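Local coordinates for putative mandelate racemase (Salmonella typhimurium, PDB 2O56), which binds magnesium and, as a member of the enolase superfamily, is probably a hydro-lyase (dehydratase), although its substrate is not established, at residues L198-R209 with Q233-I243. Numbering follows the deposited sequence. Where two conformers were deposited one is given.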
loop_
_atom_site.group_PDB
_atom_site.type_symbol
_atom_site.label_atom_id
_atom_site.label_comp_id
_atom_site.label_asym_id
_atom_site.label_seq_id
_atom_site.Cartn_x
_atom_site.Cartn_y
_atom_site.Cartn_z
ATOM N N LEU A 198 -13.507 -14.842 -30.643
ATOM C CA LEU A 198 -12.467 -13.814 -30.697
ATOM C C LEU A 198 -11.538 -13.987 -31.903
ATOM O O LEU A 198 -10.903 -13.037 -32.333
ATOM C CB LEU A 198 -11.652 -13.806 -29.400
ATOM C CG LEU A 198 -12.399 -13.275 -28.174
ATOM C CD1 LEU A 198 -11.536 -13.410 -26.942
ATOM C CD2 LEU A 198 -12.835 -11.808 -28.378
ATOM N N ARG A 199 -11.472 -15.206 -32.437
ATOM C CA ARG A 199 -10.624 -15.527 -33.593
ATOM C C ARG A 199 -11.061 -14.747 -34.837
ATOM O O ARG A 199 -10.216 -14.260 -35.608
ATOM C CB ARG A 199 -10.681 -17.041 -33.852
ATOM C CG ARG A 199 -10.001 -17.541 -35.128
ATOM C CD ARG A 199 -8.498 -17.587 -35.007
ATOM N NE ARG A 199 -8.029 -18.016 -33.695
ATOM C CZ ARG A 199 -6.893 -17.594 -33.141
ATOM N NH1 ARG A 199 -6.108 -16.742 -33.795
ATOM N NH2 ARG A 199 -6.542 -18.021 -31.932
ATOM N N LEU A 200 -12.378 -14.634 -35.008
ATOM C CA LEU A 200 -12.987 -13.789 -36.020
ATOM C C LEU A 200 -12.505 -12.334 -35.946
ATOM O O LEU A 200 -12.016 -11.783 -36.933
ATOM C CB LEU A 200 -14.509 -13.851 -35.902
ATOM C CG LEU A 200 -15.334 -13.090 -36.947
ATOM C CD1 LEU A 200 -14.979 -13.527 -38.380
ATOM C CD2 LEU A 200 -16.819 -13.292 -36.675
ATOM N N GLY A 201 -12.652 -11.728 -34.768
ATOM C CA GLY A 201 -12.076 -10.423 -34.459
ATOM C C GLY A 201 -10.601 -10.307 -34.802
ATOM O O GLY A 201 -10.199 -9.340 -35.444
ATOM N N TYR A 202 -9.797 -11.290 -34.380
ATOM C CA TYR A 202 -8.372 -11.288 -34.699
ATOM C C TYR A 202 -8.088 -11.346 -36.207
ATOM O O TYR A 202 -7.181 -10.660 -36.699
ATOM C CB TYR A 202 -7.645 -12.460 -34.031
ATOM C CG TYR A 202 -6.215 -12.563 -34.500
ATOM C CD1 TYR A 202 -5.229 -11.751 -33.944
ATOM C CD2 TYR A 202 -5.851 -13.435 -35.536
ATOM C CE1 TYR A 202 -3.920 -11.815 -34.388
ATOM C CE2 TYR A 202 -4.552 -13.492 -35.986
ATOM C CZ TYR A 202 -3.594 -12.688 -35.414
ATOM O OH TYR A 202 -2.296 -12.747 -35.855
ATOM N N ASP A 203 -8.826 -12.202 -36.915
ATOM C CA ASP A 203 -8.624 -12.388 -38.367
ATOM C C ASP A 203 -8.998 -11.130 -39.147
ATOM O O ASP A 203 -8.290 -10.737 -40.071
ATOM C CB ASP A 203 -9.452 -13.562 -38.894
ATOM C CG ASP A 203 -8.915 -14.909 -38.455
ATOM O OD1 ASP A 203 -7.720 -15.018 -38.076
ATOM O OD2 ASP A 203 -9.706 -15.862 -38.477
ATOM N N ARG A 204 -10.102 -10.491 -38.769
ATOM C CA ARG A 204 -10.444 -9.188 -39.339
ATOM C C ARG A 204 -9.328 -8.165 -39.090
ATOM O O ARG A 204 -8.895 -7.454 -40.001
ATOM C CB ARG A 204 -11.771 -8.666 -38.776
ATOM C CG ARG A 204 -13.002 -9.418 -39.247
ATOM C CD ARG A 204 -14.098 -9.295 -38.228
ATOM N NE ARG A 204 -15.402 -9.715 -38.732
ATOM C CZ ARG A 204 -16.508 -9.772 -37.998
ATOM N NH1 ARG A 204 -16.473 -9.451 -36.710
ATOM N NH2 ARG A 204 -17.651 -10.159 -38.548
ATOM N N MET A 205 -8.838 -8.120 -37.858
ATOM C CA MET A 205 -7.827 -7.138 -37.485
ATOM C C MET A 205 -6.490 -7.402 -38.195
ATOM O O MET A 205 -5.805 -6.463 -38.615
ATOM C CB MET A 205 -7.659 -7.103 -35.963
ATOM C CG MET A 205 -6.848 -5.931 -35.462
ATOM S SD MET A 205 -7.841 -4.476 -35.197
ATOM C CE MET A 205 -8.858 -5.006 -33.816
ATOM N N ALA A 206 -6.134 -8.676 -38.354
ATOM C CA ALA A 206 -4.860 -9.025 -38.984
ATOM C C ALA A 206 -4.923 -8.775 -40.493
ATOM O O ALA A 206 -3.911 -8.434 -41.121
ATOM C CB ALA A 206 -4.505 -10.496 -38.692
ATOM N N ALA A 207 -6.119 -8.943 -41.061
ATOM C CA ALA A 207 -6.419 -8.564 -42.454
ATOM C C ALA A 207 -6.185 -7.075 -42.710
ATOM O O ALA A 207 -5.560 -6.691 -43.694
ATOM C CB ALA A 207 -7.869 -8.944 -42.799
ATOM N N ILE A 208 -6.679 -6.230 -41.816
ATOM C CA ILE A 208 -6.392 -4.794 -41.906
ATOM C C ILE A 208 -4.885 -4.512 -41.880
ATOM O O ILE A 208 -4.373 -3.837 -42.775
ATOM C CB ILE A 208 -7.128 -3.967 -40.813
ATOM C CG1 ILE A 208 -8.636 -4.103 -40.981
ATOM C CG2 ILE A 208 -6.711 -2.499 -40.896
ATOM C CD1 ILE A 208 -9.443 -3.569 -39.798
ATOM N N ARG A 209 -4.174 -5.053 -40.890
ATOM C CA ARG A 209 -2.736 -4.778 -40.740
ATOM C C ARG A 209 -1.927 -5.238 -41.966
ATOM O O ARG A 209 -0.971 -4.568 -42.388
ATOM C CB ARG A 209 -2.185 -5.408 -39.446
ATOM C CG ARG A 209 -0.644 -5.367 -39.272
ATOM C CD ARG A 209 -0.056 -3.943 -39.297
ATOM N NE ARG A 209 -0.332 -3.211 -38.058
ATOM C CZ ARG A 209 -0.560 -1.906 -37.980
ATOM N NH1 ARG A 209 -0.554 -1.150 -39.072
ATOM N NH2 ARG A 209 -0.807 -1.352 -36.789
ATOM N N GLN A 233 -8.281 -11.406 -22.899
ATOM C CA GLN A 233 -8.139 -12.511 -23.865
ATOM C C GLN A 233 -7.887 -11.933 -25.265
ATOM O O GLN A 233 -6.929 -12.303 -25.943
ATOM C CB GLN A 233 -9.423 -13.347 -23.856
ATOM C CG GLN A 233 -9.239 -14.767 -24.388
ATOM C CD GLN A 233 -10.537 -15.563 -24.388
ATOM O OE1 GLN A 233 -11.411 -15.360 -23.546
ATOM N NE2 GLN A 233 -10.668 -16.464 -25.355
ATOM N N PHE A 234 -8.731 -10.984 -25.660
ATOM C CA PHE A 234 -8.612 -10.336 -26.954
ATOM C C PHE A 234 -7.358 -9.490 -27.113
ATOM O O PHE A 234 -6.670 -9.573 -28.136
ATOM C CB PHE A 234 -9.857 -9.513 -27.284
ATOM C CG PHE A 234 -9.882 -9.044 -28.704
ATOM C CD1 PHE A 234 -9.915 -9.972 -29.750
ATOM C CD2 PHE A 234 -9.823 -7.688 -29.003
ATOM C CE1 PHE A 234 -9.915 -9.551 -31.065
ATOM C CE2 PHE A 234 -9.828 -7.261 -30.324
ATOM C CZ PHE A 234 -9.874 -8.202 -31.356
ATOM N N GLY A 235 -7.039 -8.682 -26.105
ATOM C CA GLY A 235 -5.860 -7.801 -26.215
ATOM C C GLY A 235 -4.568 -8.567 -26.431
ATOM O O GLY A 235 -3.712 -8.158 -27.234
ATOM N N ARG A 236 -4.431 -9.688 -25.727
ATOM C CA ARG A 236 -3.258 -10.562 -25.831
ATOM C C ARG A 236 -3.132 -11.171 -27.230
ATOM O O ARG A 236 -2.033 -11.388 -27.719
ATOM C CB ARG A 236 -3.336 -11.693 -24.806
ATOM C CG ARG A 236 -2.911 -11.302 -23.395
ATOM C CD ARG A 236 -2.778 -12.531 -22.509
ATOM N NE ARG A 236 -2.390 -12.184 -21.146
ATOM C CZ ARG A 236 -2.851 -12.784 -20.052
ATOM N NH1 ARG A 236 -3.733 -13.778 -20.140
ATOM N NH2 ARG A 236 -2.428 -12.379 -18.862
ATOM N N MET A 237 -4.275 -11.455 -27.850
ATOM C CA MET A 237 -4.334 -11.979 -29.230
ATOM C C MET A 237 -3.833 -10.948 -30.252
ATOM O O MET A 237 -3.123 -11.297 -31.200
ATOM C CB MET A 237 -5.763 -12.374 -29.590
ATOM C CG MET A 237 -6.288 -13.610 -28.868
ATOM S SD MET A 237 -7.920 -14.127 -29.471
ATOM C CE MET A 237 -7.496 -14.519 -31.150
ATOM N N ILE A 238 -4.187 -9.681 -30.039
ATOM C CA ILE A 238 -3.906 -8.619 -31.007
ATOM C C ILE A 238 -2.620 -7.819 -30.728
ATOM O O ILE A 238 -2.189 -7.014 -31.567
ATOM C CB ILE A 238 -5.132 -7.676 -31.236
ATOM C CG1 ILE A 238 -5.510 -6.909 -29.956
ATOM C CG2 ILE A 238 -6.318 -8.464 -31.761
ATOM C CD1 ILE A 238 -6.416 -5.735 -30.216
ATOM N N GLU A 239 -1.993 -8.069 -29.578
ATOM C CA GLU A 239 -0.691 -7.461 -29.238
ATOM C C GLU A 239 0.329 -7.396 -30.382
ATOM O O GLU A 239 0.962 -6.369 -30.598
ATOM C CB GLU A 239 -0.041 -8.202 -28.070
ATOM C CG GLU A 239 -0.333 -7.599 -26.747
ATOM C CD GLU A 239 0.092 -8.492 -25.611
ATOM O OE1 GLU A 239 0.861 -9.454 -25.843
ATOM O OE2 GLU A 239 -0.357 -8.232 -24.482
ATOM N N GLU A 240 0.487 -8.503 -31.101
ATOM C CA GLU A 240 1.507 -8.613 -32.145
ATOM C C GLU A 240 1.163 -7.801 -33.404
ATOM O O GLU A 240 2.008 -7.623 -34.279
ATOM C CB GLU A 240 1.672 -10.092 -32.539
ATOM C CG GLU A 240 0.503 -10.595 -33.417
ATOM C CD GLU A 240 0.301 -12.098 -33.389
ATOM O OE1 GLU A 240 0.644 -12.748 -32.375
ATOM O OE2 GLU A 240 -0.222 -12.627 -34.390
ATOM N N LEU A 241 -0.073 -7.318 -33.510
ATOM C CA LEU A 241 -0.480 -6.555 -34.684
ATOM C C LEU A 241 -0.045 -5.078 -34.663
ATOM O O LEU A 241 -0.276 -4.348 -35.632
ATOM C CB LEU A 241 -1.993 -6.697 -34.931
ATOM C CG LEU A 241 -2.549 -8.117 -35.073
ATOM C CD1 LEU A 241 -4.048 -8.088 -35.284
ATOM C CD2 LEU A 241 -1.884 -8.859 -36.222
ATOM N N GLY A 242 0.598 -4.643 -33.580
ATOM C CA GLY A 242 1.103 -3.272 -33.478
ATOM C C GLY A 242 -0.042 -2.282 -33.293
ATOM O O GLY A 242 -0.184 -1.334 -34.061
ATOM N N ILE A 243 -0.859 -2.503 -32.267
ATOM C CA ILE A 243 -2.057 -1.681 -31.982
ATOM C C ILE A 243 -1.715 -0.321 -31.327
ATOM O O ILE A 243 -0.950 -0.266 -30.350
ATOM C CB ILE A 243 -3.077 -2.523 -31.146
ATOM C CG1 ILE A 243 -3.422 -3.803 -31.907
ATOM C CG2 ILE A 243 -4.378 -1.750 -30.827
ATOM C CD1 ILE A 243 -4.193 -3.537 -33.237
HETATM O O HOH W 1 -1.032 0.728 -35.021
#
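Leu-198 splits its two methyls across helix 228-238: CD1 lies against the amide of Gln-233, 3.5 Å from CD, while CD2 meets the Phe-234 ring obliquely. NE2 of that amide is hydrogen-bonded to Leu-193 O. The ring's far edge points at the backbone where Gly-201 joins Tyr-202, with CE1 3.7 Å from Tyr-202 N. Met-237, its chain bent at the last torsion, sets SD beside Leu-198 CB; its CE touches Tyr-202 CB and also lies over one face of the Arg-199 guanidinium, toward its rim. That guanidinium is salt-bridged to Asp-195. Tyr-202, with CG anti to its own N (chi1 173°), swings obliquely across to the turn after helix 228-238 and gives its hydroxyl proton to Glu-240 OE2 at 2.5 Å, on the anti side but tilted out of the plane of a carboxylate turned perpendicular to the ring. Beyond the tyrosine, Leu-241 pushes CD1 against Met-205 CG at 3.5 Å and CD2 toward Ala-206 CB. The polar end belongs to Arg-209: NE gives a nearly straight bond to Leu-241 O (2.7 Å, 169°), in the guanidinium plane, and NH2 adds weak bonds to the carbonyls of Leu-241 and Gly-242. NE and NH2 thus join the helix to the turn after 228-238, while NH1 bonds the carbonyls of Gly-213 and Val-216, just past its own helix. The axes of 198-209 and 233-238 approach to 10.1 Å and cross at -33°, and Met-205 and Ile-238 also touch strand 217-221, which carries the magnesium ligand Glu-221. Neighbouring outer helices packed over the parallel strand between them are characteristic of the enolase-superfamily TIM-type barrel.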